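Local coordinates for cellulase (Uncultured bacterium, PDB 6XSO), which probably hydrolyses internal beta-1,4-glucosidic bonds of cellulose and related plant polysaccharides, as a family GH5_4 endoglucanase of broad specificity, at residues R226-N238 with E260-P272. Residues are numbered along the deposited sequence; the frame is centred on the assembly and turned at random. Where two conformers were deposited one is given.
Sequences RRNLIVNTYAAAN and ERDHIAVQVHAYP
His263 packs against residues 226-228 at the start of two neighbouring parallel strands. Its ND1 donates to Asn228 OD1 at 2.7 Å. The oxygen lies in the ring plane, while the Asn228 amide is turned 36° from that plane. Arg226 O sits over one ring face, toward the rim, and Asp262 CB lies more distantly on the opposite side. Replacing His263 by an alanine is likely to leave Asn228 OD1 without this donor and to uncover Arg226 O.

Strands 229-232 and 264-270 then run side by side in the closed eight-stranded barrel. Backbone bonds pass back and forth in parallel register, from Leu229 N to His263 O through to Thr233 N and Gln267 O. On one side of the sheet, Val231 CG1 meets Ile264 CD1 at 4.1 Å.

Gln267 lies on the other side with Asn232 and Ile230. With CG anti to the backbone N (chi1 168°) and the chain extended, it runs alongside Asn232. Asn232 OD1 lies 3.2 Å from Gln267 CB, and Ile230 CG2 approaches the same carbon at 3.5 Å. The Asn232 amide has its main polar partner in Asn174. Gln267 OE1 accepts from His269 NE2 at 2.8 Å, in the plane of the imidazole.

Beyond the first strand, the chain turns back onto the second. Ala236 CB rests over a face of the His269 ring, 3.5 Å from its centroid. Ala236 O receives His269 N, and Asn238 ND2 reaches His269 O at 2.8 Å.

His269 ND1 also bonds Glu175, and Tyr271 OH bonds Glu308; in this clan the C-terminal strand ends carry the active site. Bonds at both ring nitrogens and a methyl over one face therefore probably fix the rotation of the His269 imidazole beside these carboxylates.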
# COMPACT_ATOMS: atom_id res chain seq x y z
N ARG A 226 -8.82 -16.43 -6.99
CA ARG A 226 -7.44 -16.80 -6.72
C ARG A 226 -6.48 -15.62 -6.73
O ARG A 226 -5.29 -15.80 -6.45
CB ARG A 226 -6.95 -17.83 -7.75
CG ARG A 226 -7.73 -19.13 -7.78
CD ARG A 226 -7.30 -19.97 -8.99
NE ARG A 226 -7.65 -19.33 -10.26
CZ ARG A 226 -6.93 -19.41 -11.38
NH1 ARG A 226 -5.79 -20.09 -11.41
NH2 ARG A 226 -7.35 -18.80 -12.48
N ARG A 227 -6.96 -14.41 -7.04
CA ARG A 227 -6.08 -13.25 -7.06
C ARG A 227 -5.42 -13.04 -5.70
O ARG A 227 -6.02 -13.30 -4.65
CB ARG A 227 -6.87 -12.00 -7.46
CG ARG A 227 -5.99 -10.76 -7.64
CD ARG A 227 -6.75 -9.56 -8.18
NE ARG A 227 -7.50 -9.94 -9.38
CZ ARG A 227 -6.97 -10.18 -10.57
NH1 ARG A 227 -5.68 -10.04 -10.79
NH2 ARG A 227 -7.77 -10.57 -11.55
N ASN A 228 -4.18 -12.59 -5.72
CA ASN A 228 -3.48 -12.30 -4.47
C ASN A 228 -3.95 -10.97 -3.93
O ASN A 228 -3.91 -9.95 -4.63
CB ASN A 228 -1.99 -12.38 -4.73
CG ASN A 228 -1.56 -13.80 -4.96
OD1 ASN A 228 -1.98 -14.70 -4.22
ND2 ASN A 228 -0.76 -14.04 -5.99
N LEU A 229 -4.44 -11.00 -2.69
CA LEU A 229 -5.05 -9.86 -2.03
C LEU A 229 -4.26 -9.51 -0.77
O LEU A 229 -3.56 -10.35 -0.20
CB LEU A 229 -6.49 -10.18 -1.62
CG LEU A 229 -7.42 -10.75 -2.69
CD1 LEU A 229 -8.79 -11.01 -2.14
CD2 LEU A 229 -7.49 -9.77 -3.84
N ILE A 230 -4.36 -8.25 -0.37
CA ILE A 230 -3.52 -7.70 0.69
C ILE A 230 -4.42 -6.97 1.67
O ILE A 230 -5.27 -6.17 1.27
CB ILE A 230 -2.50 -6.70 0.10
CG1 ILE A 230 -1.67 -7.31 -1.02
CG2 ILE A 230 -1.63 -6.12 1.21
CD1 ILE A 230 -1.12 -6.25 -1.95
N VAL A 231 -4.24 -7.26 2.97
CA VAL A 231 -4.96 -6.56 4.03
C VAL A 231 -3.93 -5.85 4.91
O VAL A 231 -2.84 -6.39 5.17
CB VAL A 231 -5.87 -7.50 4.87
CG1 VAL A 231 -6.98 -8.04 4.00
CG2 VAL A 231 -5.09 -8.62 5.51
N ASN A 232 -4.26 -4.63 5.34
CA ASN A 232 -3.35 -3.80 6.11
C ASN A 232 -3.69 -3.83 7.60
O ASN A 232 -4.84 -3.99 8.01
CB ASN A 232 -3.34 -2.35 5.59
CG ASN A 232 -2.76 -2.21 4.20
OD1 ASN A 232 -2.71 -3.17 3.44
ND2 ASN A 232 -2.34 -1.01 3.86
N THR A 233 -2.66 -3.65 8.41
CA THR A 233 -2.89 -3.51 9.84
C THR A 233 -3.51 -2.15 10.13
O THR A 233 -3.48 -1.23 9.30
CB THR A 233 -1.56 -3.59 10.57
OG1 THR A 233 -0.70 -2.60 10.02
CG2 THR A 233 -0.93 -4.96 10.44
N TYR A 234 -4.06 -2.01 11.34
CA TYR A 234 -4.44 -0.72 11.91
C TYR A 234 -3.35 0.31 11.61
O TYR A 234 -2.19 0.10 11.97
CB TYR A 234 -4.66 -0.83 13.46
CG TYR A 234 -5.00 0.53 14.02
CD1 TYR A 234 -4.03 1.42 14.41
CD2 TYR A 234 -6.33 0.96 14.08
CE1 TYR A 234 -4.35 2.71 14.83
CE2 TYR A 234 -6.65 2.23 14.50
CZ TYR A 234 -5.65 3.09 14.87
OH TYR A 234 -6.00 4.36 15.28
N ALA A 235 -3.72 1.42 10.96
CA ALA A 235 -2.83 2.54 10.63
C ALA A 235 -1.66 2.15 9.72
O ALA A 235 -0.74 2.96 9.50
CB ALA A 235 -2.30 3.27 11.87
N ALA A 236 -1.68 0.93 9.16
CA ALA A 236 -0.48 0.34 8.55
C ALA A 236 0.70 0.35 9.53
O ALA A 236 1.87 0.35 9.14
CB ALA A 236 -0.16 0.99 7.20
N ALA A 237 0.40 0.34 10.83
CA ALA A 237 1.43 0.30 11.86
C ALA A 237 2.17 -1.03 11.81
O ALA A 237 1.61 -2.07 11.47
CB ALA A 237 0.79 0.51 13.24
N ASN A 238 3.45 -0.99 12.16
CA ASN A 238 4.32 -2.15 11.94
C ASN A 238 4.77 -2.84 13.22
O ASN A 238 5.51 -3.83 13.15
CB ASN A 238 5.53 -1.76 11.10
CG ASN A 238 6.38 -0.69 11.75
OD1 ASN A 238 6.71 -0.76 12.95
ND2 ASN A 238 6.77 0.30 10.95
N GLU A 260 -9.00 -17.68 3.79
CA GLU A 260 -7.76 -17.24 3.15
C GLU A 260 -6.59 -18.08 3.64
O GLU A 260 -6.54 -18.46 4.82
CB GLU A 260 -7.53 -15.76 3.44
CG GLU A 260 -8.60 -14.86 2.83
CD GLU A 260 -8.61 -14.93 1.32
OE1 GLU A 260 -7.53 -14.72 0.73
OE2 GLU A 260 -9.68 -15.22 0.72
N ARG A 261 -5.68 -18.39 2.72
CA ARG A 261 -4.48 -19.14 3.08
C ARG A 261 -3.33 -18.87 2.10
O ARG A 261 -2.26 -18.40 2.50
CB ARG A 261 -4.75 -20.64 3.19
CG ARG A 261 -3.57 -21.41 3.79
CD ARG A 261 -3.83 -22.90 3.85
NE ARG A 261 -3.42 -23.59 2.63
CZ ARG A 261 -4.25 -24.23 1.81
NH1 ARG A 261 -5.55 -24.30 2.07
NH2 ARG A 261 -3.77 -24.83 0.73
N ASP A 262 -3.54 -19.18 0.82
CA ASP A 262 -2.45 -19.16 -0.15
C ASP A 262 -2.43 -17.91 -1.02
O ASP A 262 -1.48 -17.73 -1.77
CB ASP A 262 -2.51 -20.38 -1.06
CG ASP A 262 -2.29 -21.65 -0.31
OD1 ASP A 262 -1.59 -21.63 0.71
OD2 ASP A 262 -2.82 -22.68 -0.77
N HIS A 263 -3.43 -17.05 -0.91
CA HIS A 263 -3.55 -15.88 -1.78
C HIS A 263 -3.84 -14.63 -0.98
O HIS A 263 -4.55 -13.73 -1.43
CB HIS A 263 -4.60 -16.10 -2.86
CG HIS A 263 -4.25 -17.20 -3.82
ND1 HIS A 263 -3.16 -17.12 -4.65
CD2 HIS A 263 -4.84 -18.39 -4.07
CE1 HIS A 263 -3.09 -18.23 -5.38
NE2 HIS A 263 -4.10 -19.01 -5.04
N ILE A 264 -3.21 -14.52 0.20
CA ILE A 264 -3.38 -13.39 1.11
C ILE A 264 -2.02 -12.95 1.64
O ILE A 264 -1.16 -13.77 1.96
CB ILE A 264 -4.35 -13.78 2.25
CG1 ILE A 264 -4.73 -12.55 3.07
CG2 ILE A 264 -3.74 -14.85 3.16
CD1 ILE A 264 -5.53 -11.54 2.32
N ALA A 265 -1.84 -11.63 1.72
CA ALA A 265 -0.66 -11.02 2.31
C ALA A 265 -1.09 -9.92 3.26
O ALA A 265 -2.20 -9.39 3.17
CB ALA A 265 0.24 -10.42 1.23
N VAL A 266 -0.19 -9.57 4.19
CA VAL A 266 -0.42 -8.50 5.15
C VAL A 266 0.54 -7.36 4.84
O VAL A 266 1.72 -7.59 4.53
CB VAL A 266 -0.25 -8.99 6.60
CG1 VAL A 266 -0.21 -7.82 7.61
CG2 VAL A 266 -1.36 -9.97 6.94
N GLN A 267 0.04 -6.13 4.93
CA GLN A 267 0.86 -4.96 4.64
C GLN A 267 0.95 -4.01 5.83
O GLN A 267 -0.04 -3.74 6.52
CB GLN A 267 0.33 -4.20 3.40
CG GLN A 267 0.95 -2.81 3.21
CD GLN A 267 0.54 -2.07 1.95
OE1 GLN A 267 0.86 -0.89 1.79
NE2 GLN A 267 -0.14 -2.75 1.04
N VAL A 268 2.17 -3.50 6.02
CA VAL A 268 2.49 -2.44 6.96
C VAL A 268 3.32 -1.40 6.22
O VAL A 268 3.82 -1.65 5.11
CB VAL A 268 3.27 -2.97 8.17
CG1 VAL A 268 2.51 -4.10 8.85
CG2 VAL A 268 4.67 -3.45 7.74
N HIS A 269 3.46 -0.23 6.84
CA HIS A 269 4.34 0.82 6.35
C HIS A 269 5.44 1.07 7.38
O HIS A 269 5.29 0.73 8.56
CB HIS A 269 3.55 2.11 6.10
CG HIS A 269 2.48 1.95 5.07
ND1 HIS A 269 1.46 2.85 4.90
CD2 HIS A 269 2.28 0.97 4.16
CE1 HIS A 269 0.67 2.44 3.92
NE2 HIS A 269 1.13 1.28 3.47
N ALA A 270 6.57 1.62 6.93
CA ALA A 270 7.68 1.85 7.85
C ALA A 270 8.47 3.08 7.43
O ALA A 270 9.02 3.13 6.32
CB ALA A 270 8.62 0.65 7.87
N TYR A 271 8.58 4.04 8.35
CA TYR A 271 9.39 5.24 8.14
C TYR A 271 10.30 5.41 9.36
O TYR A 271 10.08 6.30 10.19
CB TYR A 271 8.49 6.45 7.94
CG TYR A 271 7.69 6.42 6.65
CD1 TYR A 271 8.15 7.04 5.52
CD2 TYR A 271 6.44 5.81 6.59
CE1 TYR A 271 7.40 7.05 4.34
CE2 TYR A 271 5.70 5.80 5.44
CZ TYR A 271 6.17 6.44 4.32
OH TYR A 271 5.43 6.49 3.15
N PRO A 272 11.31 4.57 9.48
CA PRO A 272 12.14 4.59 10.69
C PRO A 272 12.92 5.88 10.84
O PRO A 272 13.31 6.51 9.85
CB PRO A 272 13.11 3.42 10.48
CG PRO A 272 12.51 2.58 9.42
CD PRO A 272 11.66 3.47 8.57